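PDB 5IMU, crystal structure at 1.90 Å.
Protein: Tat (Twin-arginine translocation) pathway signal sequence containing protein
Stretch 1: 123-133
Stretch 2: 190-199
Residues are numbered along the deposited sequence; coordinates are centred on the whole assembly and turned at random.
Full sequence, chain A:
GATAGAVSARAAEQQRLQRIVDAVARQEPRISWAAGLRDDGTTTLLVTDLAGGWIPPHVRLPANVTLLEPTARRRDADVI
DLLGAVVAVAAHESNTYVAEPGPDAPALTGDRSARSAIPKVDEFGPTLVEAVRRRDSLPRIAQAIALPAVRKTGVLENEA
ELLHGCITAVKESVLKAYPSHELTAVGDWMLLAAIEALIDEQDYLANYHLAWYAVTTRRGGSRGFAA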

# COMPACT_ATOMS: atom_id res chain seq x y z
N GLU A 123 5.61 -21.16 -0.97
CA GLU A 123 4.48 -21.84 -0.33
C GLU A 123 3.42 -20.84 0.11
O GLU A 123 3.08 -20.73 1.29
N PHE A 124 2.90 -20.10 -0.87
CA PHE A 124 1.99 -18.99 -0.58
C PHE A 124 0.83 -19.43 0.31
O PHE A 124 0.54 -18.79 1.33
N GLY A 125 0.16 -20.52 -0.06
CA GLY A 125 -1.00 -20.99 0.65
C GLY A 125 -0.73 -21.36 2.10
O GLY A 125 -1.33 -20.80 3.03
N PRO A 126 0.17 -22.33 2.32
CA PRO A 126 0.54 -22.66 3.71
C PRO A 126 1.08 -21.49 4.50
O PRO A 126 0.84 -21.41 5.71
N THR A 127 1.80 -20.57 3.85
CA THR A 127 2.32 -19.40 4.55
C THR A 127 1.19 -18.53 5.10
O THR A 127 1.26 -18.07 6.24
N LEU A 128 0.15 -18.31 4.29
CA LEU A 128 -0.97 -17.49 4.75
C LEU A 128 -1.72 -18.18 5.89
O LEU A 128 -2.10 -17.53 6.87
N VAL A 129 -1.95 -19.49 5.77
CA VAL A 129 -2.69 -20.21 6.80
C VAL A 129 -1.93 -20.21 8.12
O VAL A 129 -2.52 -20.07 9.20
N GLU A 130 -0.60 -20.36 8.05
CA GLU A 130 0.22 -20.28 9.26
C GLU A 130 0.15 -18.90 9.88
O GLU A 130 0.04 -18.76 11.11
N ALA A 131 0.21 -17.85 9.06
CA ALA A 131 0.15 -16.49 9.58
C ALA A 131 -1.17 -16.24 10.30
O ALA A 131 -1.19 -15.61 11.37
N VAL A 132 -2.28 -16.74 9.74
CA VAL A 132 -3.57 -16.59 10.40
C VAL A 132 -3.60 -17.38 11.70
O VAL A 132 -4.12 -16.90 12.72
N ARG A 133 -3.04 -18.59 11.70
CA ARG A 133 -3.08 -19.43 12.89
C ARG A 133 -2.38 -18.75 14.07
O ARG A 133 -2.87 -18.81 15.20
N MET A 190 -2.97 -5.99 6.70
CA MET A 190 -2.33 -6.63 5.56
C MET A 190 -2.86 -8.04 5.34
O MET A 190 -3.13 -8.44 4.20
N LEU A 191 -2.99 -8.83 6.41
CA LEU A 191 -3.48 -10.20 6.27
C LEU A 191 -4.91 -10.23 5.77
O LEU A 191 -5.26 -11.05 4.91
N LEU A 192 -5.77 -9.35 6.29
CA LEU A 192 -7.14 -9.29 5.80
C LEU A 192 -7.18 -8.86 4.34
O LEU A 192 -8.00 -9.37 3.56
N ALA A 193 -6.31 -7.94 3.95
CA ALA A 193 -6.26 -7.49 2.56
C ALA A 193 -5.84 -8.63 1.63
O ALA A 193 -6.33 -8.73 0.50
N ALA A 194 -4.93 -9.49 2.10
CA ALA A 194 -4.52 -10.63 1.29
C ALA A 194 -5.68 -11.60 1.08
O ALA A 194 -5.86 -12.14 -0.02
N ILE A 195 -6.48 -11.83 2.12
CA ILE A 195 -7.63 -12.73 2.00
C ILE A 195 -8.64 -12.19 1.00
O ILE A 195 -9.17 -12.93 0.16
N GLU A 196 -8.91 -10.88 1.05
CA GLU A 196 -9.90 -10.31 0.13
C GLU A 196 -9.43 -10.39 -1.31
O GLU A 196 -10.20 -10.74 -2.21
N ALA A 197 -8.16 -10.05 -1.57
CA ALA A 197 -7.63 -10.17 -2.92
C ALA A 197 -7.69 -11.62 -3.40
O ALA A 197 -7.92 -11.87 -4.59
N LEU A 198 -7.51 -12.57 -2.48
CA LEU A 198 -7.56 -13.98 -2.85
C LEU A 198 -8.96 -14.38 -3.31
O LEU A 198 -9.12 -14.99 -4.38
N ILE A 199 -9.99 -14.04 -2.54
CA ILE A 199 -11.34 -14.42 -2.94
C ILE A 199 -11.80 -13.65 -4.17
O ILE A 199 -12.73 -14.08 -4.85

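Two helices that are distant in sequence can pack mainly through apolar side chains, and the pair formed by residues 124-133 and 190-199 is a compact example. Their N-to-C directions differ by 138°, so the start of the first helix lies near the end of the second. With the axes 11.1 Å apart at closest approach, side chains occupy the space between the backbones, and no hydrogen bond crosses it.

E123 occupies the N-cap position and stays out of reach. F124 opens the contact: its CA-to-CB bond points toward the partner helix, and a t rotamer (chi1 167°) brings CE2 to 3.7 Å from CD1 of L198, which approaches the ring obliquely. L198 points back toward the first helix with chi1 t and chi2 p. G125, P126 and T127 make no contact across the gap.

One turn beyond F124, L128 leaves its backbone sideways, yet its t,t conformation carries the end of the side chain nearer. Its two methyls reach different neighbours: CD1 lies 3.9 Å from L198 CD2 and 4.3 Å from A194 CB, while CD2 lies 4.3 Å from CG1 of I195, a residue in the m,t conformation. The small A194 points toward the first helix, and L128 packs against its methyl.

V129 and E130 are out of reach of the second helix. A131 points toward the partner and sets its CB 3.9 Å from CD2 of L191. V132, sideways and t, places CG2 4.5 Å from L191 CD1, and its backbone N lies 4.3 Å from the same methyl. L191, pointing toward the first helix with chi1 at -92°, between wells, and chi2 t, thus touches both residues, and its CA is 7.6 Å from the CA of V132, the nearest CA pair across the stretches. R133 forms a salt bridge with E130 on its own helix, R133 NE donating to E130 OE1 at 2.7 Å; this charged pair lies outside the apolar contact.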

# COMPACT_ATOMS: atom_id res chain seq x y z
CB GLU A 123 4.95 -22.69 0.86
CG GLU A 123 5.98 -23.75 0.52
CD GLU A 123 5.43 -24.86 -0.35
OE1 GLU A 123 4.19 -25.05 -0.37
OE2 GLU A 123 6.23 -25.56 -1.01
CB PHE A 124 1.44 -18.40 -1.88
CG PHE A 124 0.28 -17.47 -1.68
CD1 PHE A 124 0.48 -16.15 -1.32
CD2 PHE A 124 -1.02 -17.93 -1.83
CE1 PHE A 124 -0.60 -15.30 -1.13
CE2 PHE A 124 -2.10 -17.09 -1.63
CZ PHE A 124 -1.89 -15.77 -1.28
CB PRO A 126 1.61 -23.75 3.52
CG PRO A 126 1.25 -24.40 2.22
CD PRO A 126 0.72 -23.29 1.35
CB THR A 127 3.21 -18.58 3.61
OG1 THR A 127 4.35 -19.36 3.22
CG2 THR A 127 3.69 -17.31 4.29
CB LEU A 128 -1.92 -17.19 3.58
CG LEU A 128 -3.08 -16.21 3.76
CD1 LEU A 128 -3.49 -15.65 2.40
CD2 LEU A 128 -4.29 -16.84 4.43
CB VAL A 129 -3.01 -21.63 6.32
CG1 VAL A 129 -3.66 -22.45 7.43
CG2 VAL A 129 -3.91 -21.58 5.10
CB GLU A 130 1.67 -20.65 8.95
CG GLU A 130 2.04 -22.09 9.25
CD GLU A 130 1.82 -22.46 10.71
OE1 GLU A 130 0.87 -23.21 11.00
OE2 GLU A 130 2.59 -21.97 11.56
CB ALA A 131 0.33 -15.48 8.45
CB VAL A 132 -4.70 -17.01 9.44
CG1 VAL A 132 -6.03 -17.08 10.18
CG2 VAL A 132 -4.79 -16.05 8.27
CB ARG A 133 -2.43 -20.79 12.61
CG ARG A 133 -2.38 -21.70 13.83
CD ARG A 133 -1.69 -23.02 13.54
NE ARG A 133 -0.24 -22.88 13.40
CZ ARG A 133 0.61 -22.81 14.42
NH1 ARG A 133 0.16 -22.85 15.66
NH2 ARG A 133 1.91 -22.68 14.19
CB MET A 190 -0.81 -6.65 5.75
CG MET A 190 -0.15 -5.28 5.69
SD MET A 190 1.56 -5.33 6.27
CE MET A 190 2.10 -3.68 5.86
CB LEU A 191 -3.37 -10.94 7.60
CG LEU A 191 -2.10 -11.73 7.89
CD1 LEU A 191 -2.24 -12.50 9.20
CD2 LEU A 191 -1.76 -12.68 6.75
CB LEU A 192 -7.96 -8.33 6.66
CG LEU A 192 -8.09 -8.67 8.15
CD1 LEU A 192 -8.75 -7.53 8.91
CD2 LEU A 192 -8.86 -9.97 8.35
CB ALA A 193 -5.30 -6.31 2.41
CB ALA A 194 -3.34 -11.34 1.95
CB ILE A 195 -8.27 -12.98 3.37
CG1 ILE A 195 -7.28 -13.70 4.30
CG2 ILE A 195 -9.54 -13.79 3.23
CD1 ILE A 195 -7.76 -13.81 5.73
CB GLU A 196 -10.22 -8.86 0.50
CG GLU A 196 -11.20 -8.22 -0.49
CD GLU A 196 -11.70 -6.86 -0.04
OE1 GLU A 196 -12.62 -6.81 0.81
OE2 GLU A 196 -11.20 -5.83 -0.55
CB ALA A 197 -6.19 -9.66 -2.96
CB LEU A 198 -7.11 -14.83 -1.66
CG LEU A 198 -6.41 -16.17 -1.91
CD1 LEU A 198 -5.34 -16.04 -2.98
CD2 LEU A 198 -5.81 -16.68 -0.61
CB ILE A 199 -12.35 -14.25 -1.78
CG1 ILE A 199 -12.54 -12.78 -1.40
CG2 ILE A 199 -11.92 -15.07 -0.57
CD1 ILE A 199 -13.67 -12.56 -0.41